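Local structure of capsid protein (Penaeus vannamei nodavirus, 5YKZ) at residues V10-N15 / T31-S36; E26-T31 / T110-I115; I58-P63 / E67-I72; G83-K88 / F95-V100. The protein probably forms the protruding, dimeric spike on the outside of the shrimp nodavirus shell, as the P-domain of the capsid protein. All coordinates share one frame; numbering follows the deposited sequence.

Contact 1. Residues V10-N15 / T31-S36; sequences VDKAVN and TGLSPS
A single water couples K12 to T31: it donates to T31 O at 3.0 Å and accepts from K12 NZ at 2.5 Å, which is short for such a bond. The ammonium itself stays 3.9 Å from T31 O, so the link is made through the water. K12 arrives there by a bent route. Its CG lies between the backbone N and the carbonyl carbon (chi1 49°), and a further kink at chi3 (-48°) turns the chain alongside the loop, where CD passes 4.1 Å from L33 CD2. The two side chains cross obliquely. That same methyl of L33 also meets D11, at 3.4 Å from OD2, the carboxylate and the leucine branch overlapping flank to flank, oppositely directed. The polar partner of D11 lies on its own strand, where OD1 makes a salt bridge with R9. With D11 and K12 both facing I114, the strand carries a classic beta bulge: D11 N bonds I114 O and K12 O bonds I114 N. The bulge helps bring two successive side chains round to the 31-36 loop. This is a surface contact. It ties strand 7-15, an edge strand within this chain that pairs with 111-118, to the loop running from strand 26-30 to strand 38-48; L33 also packs against T89, and V10 reaches F84 of the second subunit.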
loop_
_atom_site.group_PDB
_atom_site.type_symbol
_atom_site.label_atom_id
_atom_site.label_comp_id
_atom_site.label_asym_id
_atom_site.label_seq_id
_atom_site.Cartn_x
_atom_site.Cartn_y
_atom_site.Cartn_z
ATOM N N VAL B 10 -5.413 0.469 11.247
ATOM C CA VAL B 10 -6.193 -0.181 10.164
ATOM C C VAL B 10 -7.460 -0.660 10.774
ATOM O O VAL B 10 -7.390 -1.626 11.592
ATOM C CB VAL B 10 -5.417 -1.311 9.483
ATOM C CG1 VAL B 10 -6.314 -1.948 8.432
ATOM C CG2 VAL B 10 -4.241 -0.680 8.794
ATOM N N ASP B 11 -8.548 -0.042 10.421
ATOM C CA ASP B 11 -9.858 -0.438 10.857
ATOM C C ASP B 11 -10.351 -1.729 10.290
ATOM O O ASP B 11 -10.957 -2.625 10.999
ATOM C CB ASP B 11 -10.872 0.628 10.600
ATOM C CG ASP B 11 -12.225 0.173 11.074
ATOM O OD1 ASP B 11 -12.425 0.161 12.285
ATOM O OD2 ASP B 11 -13.022 -0.362 10.272
ATOM N N LYS B 12 -10.137 -1.918 9.001
ATOM C CA LYS B 12 -10.419 -3.205 8.361
ATOM C C LYS B 12 -9.697 -3.267 7.038
ATOM O O LYS B 12 -9.247 -2.253 6.436
ATOM C CB LYS B 12 -11.823 -3.521 8.148
ATOM C CG LYS B 12 -12.512 -2.403 7.508
ATOM C CD LYS B 12 -14.063 -2.558 7.651
ATOM C CE LYS B 12 -14.475 -3.961 7.264
ATOM N NZ LYS B 12 -15.945 -4.168 7.366
ATOM N N ALA B 13 -9.509 -4.495 6.606
ATOM C CA ALA B 13 -8.915 -4.827 5.301
ATOM C C ALA B 13 -10.059 -5.307 4.437
ATOM O O ALA B 13 -10.894 -6.151 4.888
ATOM C CB ALA B 13 -7.979 -5.960 5.612
ATOM N N VAL B 14 -10.180 -4.826 3.217
ATOM C CA VAL B 14 -11.279 -5.157 2.323
ATOM C C VAL B 14 -10.783 -5.548 0.982
ATOM O O VAL B 14 -9.905 -4.826 0.431
ATOM C CB VAL B 14 -12.247 -3.980 2.195
ATOM C CG1 VAL B 14 -13.441 -4.320 1.317
ATOM C CG2 VAL B 14 -12.771 -3.616 3.577
ATOM N N ASN B 15 -11.194 -6.649 0.388
ATOM C CA ASN B 15 -10.831 -6.962 -0.968
ATOM C C ASN B 15 -11.562 -6.097 -1.960
ATOM O O ASN B 15 -12.726 -5.745 -1.771
ATOM C CB ASN B 15 -11.131 -8.418 -1.281
ATOM C CG ASN B 15 -10.296 -9.370 -0.502
ATOM O OD1 ASN B 15 -9.179 -9.025 -0.060
ATOM N ND2 ASN B 15 -10.788 -10.606 -0.365
ATOM N N THR B 31 -19.216 -0.919 3.541
ATOM C CA THR B 31 -20.126 -0.703 4.636
ATOM C C THR B 31 -19.487 -0.961 5.965
ATOM O O THR B 31 -18.365 -1.414 6.115
ATOM C CB THR B 31 -21.337 -1.699 4.453
ATOM O OG1 THR B 31 -20.908 -3.029 4.665
ATOM C CG2 THR B 31 -22.008 -1.562 3.098
ATOM N N GLY B 32 -20.251 -0.639 6.999
ATOM C CA GLY B 32 -19.893 -0.950 8.337
ATOM C C GLY B 32 -18.922 -0.040 9.008
ATOM O O GLY B 32 -18.375 -0.459 10.013
ATOM N N LEU B 33 -18.767 1.182 8.525
ATOM C CA LEU B 33 -17.867 2.112 9.169
ATOM C C LEU B 33 -18.643 3.157 10.027
ATOM O O LEU B 33 -19.867 3.053 10.154
ATOM C CB LEU B 33 -17.063 2.784 8.034
ATOM C CG LEU B 33 -16.144 1.795 7.308
ATOM C CD1 LEU B 33 -15.651 2.383 5.965
ATOM C CD2 LEU B 33 -14.969 1.435 8.175
ATOM N N SER B 34 -17.948 4.092 10.612
ATOM C CA SER B 34 -18.621 5.104 11.376
ATOM C C SER B 34 -19.295 6.123 10.505
ATOM O O SER B 34 -18.746 6.495 9.457
ATOM C CB SER B 34 -17.654 5.827 12.284
ATOM O OG SER B 34 -16.966 5.001 13.136
ATOM N N PRO B 35 -20.498 6.600 10.868
ATOM C CA PRO B 35 -21.169 7.572 10.068
ATOM C C PRO B 35 -20.365 8.848 9.909
ATOM O O PRO B 35 -19.687 9.302 10.850
ATOM C CB PRO B 35 -22.487 7.805 10.818
ATOM C CG PRO B 35 -22.698 6.530 11.498
ATOM C CD PRO B 35 -21.338 6.227 12.040
ATOM N N SER B 36 -20.440 9.458 8.740
ATOM C CA SER B 36 -19.907 10.799 8.495
ATOM C C SER B 36 -18.534 10.948 9.005
ATOM O O SER B 36 -18.164 11.925 9.647
ATOM C CB SER B 36 -20.889 11.891 9.032
ATOM O OG SER B 36 -22.202 11.700 8.542
HETATM O O HOH W 1 -16.796 -3.708 5.051
#

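Contact 2. Residues E26-T31 / T110-I115; sequences EIQTVT and TGFNII
Two facing layers of a beta sandwich meet here, strand 26-30 in one and strand 111-115 in the other, with Q28 and V30 reaching across to F112 and I114. The strand axes come within 12.1 Å at a crossing angle of -32°, a spacing bridged by side chains alone. V30 divides its two methyls between two partners: CG2 comes to the rim of the F112 ring, 3.9 Å from CZ, while CG1 lies 3.8 Å from I114 CD1, the valine and isoleucine lying alongside each other but pointing opposite ways. Strands 7-15, 111-118, 38-48 and 79-88 form one layer and 66-73, 58-63, 95-101 and 26-30 the other, the order of a jelly roll, and F112 projects between them. The phenyl ring is met at its edge by Q28 as well, NE2 standing 3.9 Å from CE1 and near the ring plane, with amide and ring planes turned 55° apart. An extended chain, CG anti to the backbone N (chi1 173°), carries the amide that far inward. Buried though it is, the amide is satisfied at both ends, OE1 by the N-H of I17 and NE2 by the carbonyl of N15. F112 also meets the ring of F16.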
loop_
_atom_site.group_PDB
_atom_site.type_symbol
_atom_site.label_atom_id
_atom_site.label_comp_id
_atom_site.label_asym_id
_atom_site.label_seq_id
_atom_site.Cartn_x
_atom_site.Cartn_y
_atom_site.Cartn_z
ATOM N N GLU B 26 -17.562 -0.832 -12.150
ATOM C CA GLU B 26 -18.703 -1.163 -11.313
ATOM C C GLU B 26 -18.548 -0.412 -9.988
ATOM O O GLU B 26 -17.444 -0.053 -9.532
ATOM C CB GLU B 26 -18.681 -2.672 -11.029
ATOM C CG GLU B 26 -18.949 -3.579 -12.221
ATOM C CD GLU B 26 -18.897 -5.064 -11.943
ATOM O OE1 GLU B 26 -18.979 -5.494 -10.713
ATOM O OE2 GLU B 26 -18.897 -5.916 -12.896
ATOM N N ILE B 27 -19.633 -0.310 -9.255
ATOM C CA ILE B 27 -19.601 0.169 -7.866
ATOM C C ILE B 27 -19.245 -0.923 -6.936
ATOM O O ILE B 27 -19.747 -2.044 -7.004
ATOM C CB ILE B 27 -21.004 0.759 -7.500
ATOM C CG1 ILE B 27 -21.370 1.964 -8.364
ATOM C CG2 ILE B 27 -21.037 1.068 -6.038
ATOM C CD1 ILE B 27 -20.512 3.158 -8.048
ATOM N N GLN B 28 -18.334 -0.602 -5.997
ATOM C CA GLN B 28 -18.085 -1.344 -4.801
ATOM C C GLN B 28 -18.550 -0.488 -3.682
ATOM O O GLN B 28 -18.033 0.593 -3.430
ATOM C CB GLN B 28 -16.587 -1.682 -4.638
ATOM C CG GLN B 28 -16.330 -2.291 -3.335
ATOM C CD GLN B 28 -14.984 -3.011 -3.259
ATOM O OE1 GLN B 28 -14.199 -3.056 -4.215
ATOM N NE2 GLN B 28 -14.664 -3.526 -2.083
ATOM N N THR B 29 -19.531 -0.950 -2.935
ATOM C CA THR B 29 -20.023 -0.320 -1.722
ATOM C C THR B 29 -19.347 -0.869 -0.570
ATOM O O THR B 29 -19.333 -2.105 -0.304
ATOM C CB THR B 29 -21.569 -0.472 -1.626
ATOM O OG1 THR B 29 -22.169 0.119 -2.744
ATOM C CG2 THR B 29 -22.139 0.158 -0.367
ATOM N N VAL B 30 -18.697 -0.036 0.246
ATOM C CA VAL B 30 -18.047 -0.408 1.482
ATOM C C VAL B 30 -18.958 0.026 2.629
ATOM O O VAL B 30 -19.387 1.168 2.672
ATOM C CB VAL B 30 -16.673 0.270 1.573
ATOM C CG1 VAL B 30 -15.991 -0.074 2.831
ATOM C CG2 VAL B 30 -15.802 -0.116 0.365
ATOM N N THR B 31 -19.216 -0.919 3.541
ATOM C CA THR B 31 -20.126 -0.703 4.636
ATOM C C THR B 31 -19.487 -0.961 5.965
ATOM O O THR B 31 -18.365 -1.414 6.115
ATOM C CB THR B 31 -21.337 -1.699 4.453
ATOM O OG1 THR B 31 -20.908 -3.029 4.665
ATOM C CG2 THR B 31 -22.008 -1.562 3.098
ATOM N N THR B 110 -7.026 -8.629 -4.882
ATOM C CA THR B 110 -6.284 -7.486 -4.317
ATOM C C THR B 110 -7.272 -6.750 -3.430
ATOM O O THR B 110 -8.464 -7.047 -3.396
ATOM C CB THR B 110 -5.678 -6.600 -5.371
ATOM O OG1 THR B 110 -6.681 -5.857 -6.039
ATOM C CG2 THR B 110 -4.831 -7.385 -6.357
ATOM N N GLY B 111 -6.779 -5.738 -2.711
ATOM C CA GLY B 111 -7.604 -5.031 -1.774
ATOM C C GLY B 111 -6.969 -3.774 -1.259
ATOM O O GLY B 111 -6.019 -3.222 -1.854
ATOM N N PHE B 112 -7.515 -3.320 -0.163
ATOM C CA PHE B 112 -7.109 -2.061 0.445
ATOM C C PHE B 112 -7.266 -2.140 1.934
ATOM O O PHE B 112 -8.095 -2.912 2.456
ATOM C CB PHE B 112 -7.862 -0.836 -0.157
ATOM C CG PHE B 112 -9.358 -0.972 -0.106
ATOM C CD1 PHE B 112 -10.026 -1.609 -1.130
ATOM C CD2 PHE B 112 -10.057 -0.396 0.899
ATOM C CE1 PHE B 112 -11.407 -1.684 -1.116
ATOM C CE2 PHE B 112 -11.444 -0.438 0.889
ATOM C CZ PHE B 112 -12.104 -1.101 -0.121
ATOM N N ASN B 113 -6.479 -1.329 2.635
ATOM C CA ASN B 113 -6.641 -1.049 4.045
ATOM C C ASN B 113 -7.424 0.145 4.271
ATOM O O ASN B 113 -7.234 1.120 3.556
ATOM C CB ASN B 113 -5.264 -0.939 4.715
ATOM C CG ASN B 113 -4.652 -2.405 4.861
ATOM O OD1 ASN B 113 -5.305 -3.321 5.283
ATOM N ND2 ASN B 113 -3.621 -2.557 4.381
ATOM N N ILE B 114 -8.362 0.128 5.221
ATOM C CA ILE B 114 -9.152 1.290 5.614
ATOM C C ILE B 114 -8.558 1.818 6.894
ATOM O O ILE B 114 -8.575 1.138 7.938
ATOM C CB ILE B 114 -10.609 0.946 5.807
ATOM C CG1 ILE B 114 -11.185 0.219 4.573
ATOM C CG2 ILE B 114 -11.374 2.207 6.180
ATOM C CD1 ILE B 114 -12.665 -0.022 4.667
ATOM N N ILE B 115 -7.955 2.972 6.825
ATOM C CA ILE B 115 -7.137 3.580 7.886
ATOM C C ILE B 115 -7.940 4.689 8.504
ATOM O O ILE B 115 -8.573 5.478 7.864
ATOM C CB ILE B 115 -5.846 4.128 7.323
ATOM C CG1 ILE B 115 -5.097 3.014 6.636
ATOM C CG2 ILE B 115 -5.011 4.718 8.444
ATOM C CD1 ILE B 115 -4.018 3.407 5.766
#

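Contact 3. Residues I58-P63 / E67-I72; sequences ILSATP and EGTISI
L59, A61, I70 and I72 make up the buried, apolar face of this antiparallel hairpin, while S60, S71, T62 and T69 occupy its partly exposed, watered side. Four backbone bonds hold the ladder in two pairs. L59 and I72 are joined by L59 N to I72 O at 2.8 Å and I72 N to L59 O at 3.0 Å, both nearly straight at the hydrogen (172° and 174°); A61 and I70 exchange a second pair of bonds, more bent. Between them S60 and S71 form the non-hydrogen-bonded pair, and S60 CA sends a CA-H...O contact to I70 O. On the buried face the hydrocarbon groups stand in register: L59 CB lies 4.5 Å from I72 CB, and A61 CB is just as far from I70 CB.

The other face carries hydroxyls and a bound water. This water gives a hydrogen bond to L59 O and sits 2.7 Å from S71 OG, so this carbonyl serves both I72 N and the water. The threonines still pack closely. T69 spans two neighbours: with CG2 anti to its N and OG1 beside it (chi1 -61°), CG2 lies 3.4 Å from S60 OG and OG1 lies 3.2 Å from T62 CG2. Toward the turn the pairing gives way to packing, P63 CD lying 3.2 Å from G68 O.

Strand 95-101 flanks the hairpin beside 58-63 and strand 79-88 beside 66-73, while the buried face leans on V99, F16 and, from strand 38-48, L41, P43 and F45.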
loop_
_atom_site.group_PDB
_atom_site.type_symbol
_atom_site.label_atom_id
_atom_site.label_comp_id
_atom_site.label_asym_id
_atom_site.label_seq_id
_atom_site.Cartn_x
_atom_site.Cartn_y
_atom_site.Cartn_z
ATOM N N ILE B 58 -4.915 -5.169 -14.158
ATOM C CA ILE B 58 -4.891 -3.740 -14.034
ATOM C C ILE B 58 -6.177 -3.273 -13.434
ATOM O O ILE B 58 -7.247 -3.382 -14.083
ATOM C CB ILE B 58 -4.699 -3.049 -15.416
ATOM C CG1 ILE B 58 -3.444 -3.576 -16.164
ATOM C CG2 ILE B 58 -4.554 -1.547 -15.205
ATOM C CD1 ILE B 58 -3.192 -2.974 -17.537
ATOM N N LEU B 59 -6.098 -2.762 -12.224
ATOM C CA LEU B 59 -7.252 -2.259 -11.496
ATOM C C LEU B 59 -7.076 -0.795 -11.262
ATOM O O LEU B 59 -5.938 -0.359 -10.847
ATOM C CB LEU B 59 -7.410 -3.028 -10.188
ATOM C CG LEU B 59 -8.559 -2.559 -9.277
ATOM C CD1 LEU B 59 -9.138 -3.685 -8.497
ATOM C CD2 LEU B 59 -8.046 -1.494 -8.284
ATOM N N SER B 60 -8.117 -0.032 -11.361
ATOM C CA SER B 60 -8.133 1.350 -10.901
ATOM C C SER B 60 -9.395 1.536 -10.039
ATOM O O SER B 60 -10.452 1.043 -10.430
ATOM C CB SER B 60 -8.197 2.273 -12.090
ATOM O OG SER B 60 -8.023 3.617 -11.738
ATOM N N ALA B 61 -9.259 2.261 -8.948
ATOM C CA ALA B 61 -10.393 2.550 -8.052
ATOM C C ALA B 61 -10.365 3.980 -7.728
ATOM O O ALA B 61 -9.346 4.537 -7.270
ATOM C CB ALA B 61 -10.341 1.705 -6.861
ATOM N N THR B 62 -11.553 4.610 -7.738
ATOM C CA THR B 62 -11.656 5.993 -7.373
ATOM C C THR B 62 -12.946 6.129 -6.561
ATOM O O THR B 62 -13.971 5.556 -7.020
ATOM C CB THR B 62 -11.780 6.900 -8.594
ATOM O OG1 THR B 62 -13.026 6.589 -9.247
ATOM C CG2 THR B 62 -10.535 6.871 -9.434
ATOM N N PRO B 63 -12.991 6.900 -5.481
ATOM C CA PRO B 63 -14.265 7.101 -4.827
ATOM C C PRO B 63 -15.248 7.801 -5.751
ATOM O O PRO B 63 -14.870 8.687 -6.498
ATOM C CB PRO B 63 -13.875 7.961 -3.640
ATOM C CG PRO B 63 -12.684 8.742 -4.093
ATOM C CD PRO B 63 -11.918 7.783 -4.972
ATOM N N GLU B 67 -11.242 11.887 -2.805
ATOM C CA GLU B 67 -10.012 12.269 -3.432
ATOM C C GLU B 67 -9.122 11.062 -3.666
ATOM O O GLU B 67 -9.159 10.060 -2.888
ATOM C CB GLU B 67 -9.290 13.306 -2.591
ATOM C CG GLU B 67 -10.122 14.580 -2.439
ATOM C CD GLU B 67 -11.216 14.471 -1.409
ATOM O OE1 GLU B 67 -12.335 14.852 -1.654
ATOM O OE2 GLU B 67 -10.938 13.938 -0.286
ATOM N N GLY B 68 -8.320 11.091 -4.698
ATOM C CA GLY B 68 -7.379 10.119 -5.014
ATOM C C GLY B 68 -7.878 8.962 -5.860
ATOM O O GLY B 68 -9.076 8.831 -6.100
ATOM N N THR B 69 -6.926 8.190 -6.314
ATOM C CA THR B 69 -7.137 7.004 -7.135
ATOM C C THR B 69 -6.157 5.923 -6.663
ATOM O O THR B 69 -4.967 6.227 -6.533
ATOM C CB THR B 69 -6.842 7.236 -8.597
ATOM O OG1 THR B 69 -7.738 8.292 -9.102
ATOM C CG2 THR B 69 -7.051 6.024 -9.526
ATOM N N ILE B 70 -6.613 4.697 -6.469
ATOM C CA ILE B 70 -5.702 3.536 -6.281
ATOM C C ILE B 70 -5.470 2.889 -7.607
ATOM O O ILE B 70 -6.420 2.620 -8.351
ATOM C CB ILE B 70 -6.278 2.565 -5.223
ATOM C CG1 ILE B 70 -6.078 3.169 -3.876
ATOM C CG2 ILE B 70 -5.591 1.252 -5.339
ATOM C CD1 ILE B 70 -6.725 2.366 -2.729
ATOM N N SER B 71 -4.188 2.642 -7.901
ATOM C CA SER B 71 -3.784 1.980 -9.103
ATOM C C SER B 71 -2.996 0.727 -8.766
ATOM O O SER B 71 -1.988 0.798 -8.023
ATOM C CB SER B 71 -2.887 2.880 -9.946
ATOM O OG SER B 71 -2.287 2.156 -10.975
ATOM N N ILE B 72 -3.430 -0.409 -9.284
ATOM C CA ILE B 72 -2.682 -1.671 -9.200
ATOM C C ILE B 72 -2.529 -2.154 -10.611
ATOM O O ILE B 72 -3.479 -2.708 -11.209
ATOM C CB ILE B 72 -3.389 -2.733 -8.302
ATOM C CG1 ILE B 72 -3.573 -2.230 -6.888
ATOM C CG2 ILE B 72 -2.609 -3.997 -8.371
ATOM C CD1 ILE B 72 -4.317 -3.109 -5.951
HETATM O O HOH W 2 -4.136 0.973 -12.589
#

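Contact 4. Residues G83-K88 / F95-V100; sequences GFIKVK and FDLSVV
V87 and F95 carry the contact through a CH-pi interaction. The methyl CG1 of V87 sits over the middle of the phenyl ring, 3.6 Å from its centroid and just 5° off the normal, so it touches the ring carbons almost evenly. The two side chains cross at about a right angle. Both first torsions serve this fit: V87 CG1 and F95 CG each lie between their own backbone N and carbonyl carbon (chi1 near 60° in both), which turns the ring face to the methyl.

Plain apolar contacts extend the CH-pi interaction. The second methyl of V87, CG2, rests 3.6 Å from F95 CB, at the root of the ring. Further along, I85 CD1 and L97 CD2 meet end to end at 4.3 Å, a lighter touch. L97 also helps frame the phenyl group, its CG lying in the ring plane at the edge, so the ring has V87 over a face and its own strand neighbour at its border.

Polar groups add little between the segments: the carbonyl of K88 merely comes 4.1 Å from F95 CB. D96 bonds T29 instead, and K86 makes a salt bridge with D7 of the second subunit, which takes one side of strand 79-88 into the dimer contact.

The short-segment axes of 85-88 and 95-100 approach to 7.8 Å and run at 144°; the strands lie in opposite layers of the jelly roll and meet through their inward side chains. F95 also packs on L41 of strand 38-48, I85 on P63 of strand 58-63, and V30 from strand 26-30 lies against F95.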
loop_
_atom_site.group_PDB
_atom_site.type_symbol
_atom_site.label_atom_id
_atom_site.label_comp_id
_atom_site.label_asym_id
_atom_site.label_seq_id
_atom_site.Cartn_x
_atom_site.Cartn_y
_atom_site.Cartn_z
ATOM N N GLY B 83 -1.100 5.079 -4.922
ATOM C CA GLY B 83 -2.275 5.890 -4.678
ATOM C C GLY B 83 -2.913 5.654 -3.370
ATOM O O GLY B 83 -2.804 4.571 -2.813
ATOM N N PHE B 84 -3.607 6.680 -2.893
ATOM C CA PHE B 84 -4.343 6.570 -1.670
ATOM C C PHE B 84 -5.582 7.410 -1.795
ATOM O O PHE B 84 -5.566 8.518 -2.422
ATOM C CB PHE B 84 -3.512 6.983 -0.435
ATOM C CG PHE B 84 -2.702 8.256 -0.575
ATOM C CD1 PHE B 84 -3.171 9.483 -0.245
ATOM C CD2 PHE B 84 -1.397 8.193 -0.978
ATOM C CE1 PHE B 84 -2.423 10.610 -0.358
ATOM C CE2 PHE B 84 -0.628 9.290 -1.023
ATOM C CZ PHE B 84 -1.112 10.480 -0.784
ATOM N N ILE B 85 -6.680 6.920 -1.303
ATOM C CA ILE B 85 -8.011 7.538 -1.404
ATOM C C ILE B 85 -8.410 8.109 -0.079
ATOM O O ILE B 85 -8.276 7.458 0.973
ATOM C CB ILE B 85 -9.033 6.465 -1.869
ATOM C CG1 ILE B 85 -8.820 6.144 -3.308
ATOM C CG2 ILE B 85 -10.460 6.968 -1.608
ATOM C CD1 ILE B 85 -9.561 4.906 -3.808
ATOM N N LYS B 86 -8.934 9.310 -0.068
ATOM C CA LYS B 86 -9.600 9.910 1.064
ATOM C C LYS B 86 -11.073 9.934 0.748
ATOM O O LYS B 86 -11.482 10.444 -0.287
ATOM C CB LYS B 86 -9.088 11.319 1.322
ATOM C CG LYS B 86 -9.757 12.122 2.409
ATOM C CD LYS B 86 -9.922 11.470 3.759
ATOM C CE LYS B 86 -8.577 11.274 4.336
ATOM N NZ LYS B 86 -7.777 12.482 4.533
ATOM N N VAL B 87 -11.885 9.392 1.630
ATOM C CA VAL B 87 -13.309 9.270 1.397
ATOM C C VAL B 87 -14.044 9.375 2.697
ATOM O O VAL B 87 -13.585 8.865 3.771
ATOM C CB VAL B 87 -13.642 7.961 0.671
ATOM C CG1 VAL B 87 -13.191 6.726 1.497
ATOM C CG2 VAL B 87 -15.107 7.911 0.222
ATOM N N LYS B 88 -15.173 10.055 2.667
ATOM C CA LYS B 88 -16.068 10.202 3.829
ATOM C C LYS B 88 -17.264 9.350 3.668
ATOM O O LYS B 88 -17.921 9.320 2.626
ATOM C CB LYS B 88 -16.456 11.640 3.976
ATOM C CG LYS B 88 -17.249 12.017 5.249
ATOM C CD LYS B 88 -17.586 13.510 5.311
ATOM C CE LYS B 88 -18.462 13.849 6.509
ATOM N NZ LYS B 88 -18.710 15.351 6.608
ATOM N N PHE B 95 -19.551 4.048 1.910
ATOM C CA PHE B 95 -19.128 4.814 0.776
ATOM C C PHE B 95 -18.991 3.938 -0.424
ATOM O O PHE B 95 -18.823 2.719 -0.308
ATOM C CB PHE B 95 -17.805 5.590 1.012
ATOM C CG PHE B 95 -16.612 4.668 1.276
ATOM C CD1 PHE B 95 -15.906 4.122 0.216
ATOM C CD2 PHE B 95 -16.098 4.462 2.558
ATOM C CE1 PHE B 95 -14.806 3.336 0.424
ATOM C CE2 PHE B 95 -14.972 3.663 2.781
ATOM C CZ PHE B 95 -14.335 3.089 1.702
ATOM N N ASP B 96 -19.072 4.514 -1.586
ATOM C CA ASP B 96 -18.924 3.822 -2.834
ATOM C C ASP B 96 -17.659 4.140 -3.574
ATOM O O ASP B 96 -17.215 5.293 -3.621
ATOM C CB ASP B 96 -20.098 4.152 -3.800
ATOM C CG ASP B 96 -21.423 3.610 -3.410
ATOM O OD1 ASP B 96 -21.510 2.774 -2.571
ATOM O OD2 ASP B 96 -22.413 4.033 -4.055
ATOM N N LEU B 97 -17.029 3.135 -4.155
ATOM C CA LEU B 97 -15.915 3.249 -5.076
ATOM C C LEU B 97 -16.354 2.882 -6.471
ATOM O O LEU B 97 -17.202 1.988 -6.622
ATOM C CB LEU B 97 -14.760 2.344 -4.669
ATOM C CG LEU B 97 -14.204 2.513 -3.282
ATOM C CD1 LEU B 97 -13.093 1.478 -3.057
ATOM C CD2 LEU B 97 -13.676 3.885 -3.034
ATOM N N SER B 98 -15.748 3.446 -7.440
ATOM C CA SER B 98 -15.846 3.003 -8.836
ATOM C C SER B 98 -14.619 2.146 -9.145
ATOM O O SER B 98 -13.477 2.706 -8.962
ATOM C CB SER B 98 -15.882 4.176 -9.728
ATOM O OG SER B 98 -15.855 3.834 -11.100
ATOM N N VAL B 99 -14.730 0.922 -9.529
ATOM C CA VAL B 99 -13.592 -0.002 -9.699
ATOM C C VAL B 99 -13.648 -0.568 -11.074
ATOM O O VAL B 99 -14.711 -1.011 -11.550
ATOM C CB VAL B 99 -13.701 -1.135 -8.685
ATOM C CG1 VAL B 99 -12.495 -2.058 -8.881
ATOM C CG2 VAL B 99 -13.735 -0.657 -7.247
ATOM N N VAL B 100 -12.546 -0.531 -11.786
ATOM C CA VAL B 100 -12.483 -1.012 -13.139
ATOM C C VAL B 100 -11.281 -1.893 -13.342
ATOM O O VAL B 100 -10.156 -1.572 -12.859
ATOM C CB VAL B 100 -12.500 0.128 -14.165
ATOM C CG1 VAL B 100 -11.395 1.049 -13.984
ATOM C CG2 VAL B 100 -12.621 -0.400 -15.620
#

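In the fold
Contacts 2 and 4 are the buried ones, with centres about 7 Å apart, and both rely on side chains filling the sandwich; V30 N bonding F95 O joins them through neighbouring strands. Contact 3 is partly buried, one face inward and one toward solvent, and is held mainly by backbone bonds within one hairpin, yet its I70 and L59 reach the residues of contact 2 and its E67 N bonds K86 O of contact 4. Contact 1 alone is a surface contact, working through a water and a leucine methyl; it shares T31 with contact 2, and L33 CD1 rests against F95. Its centre lies about 17 Å from that of contact 3, without touching it.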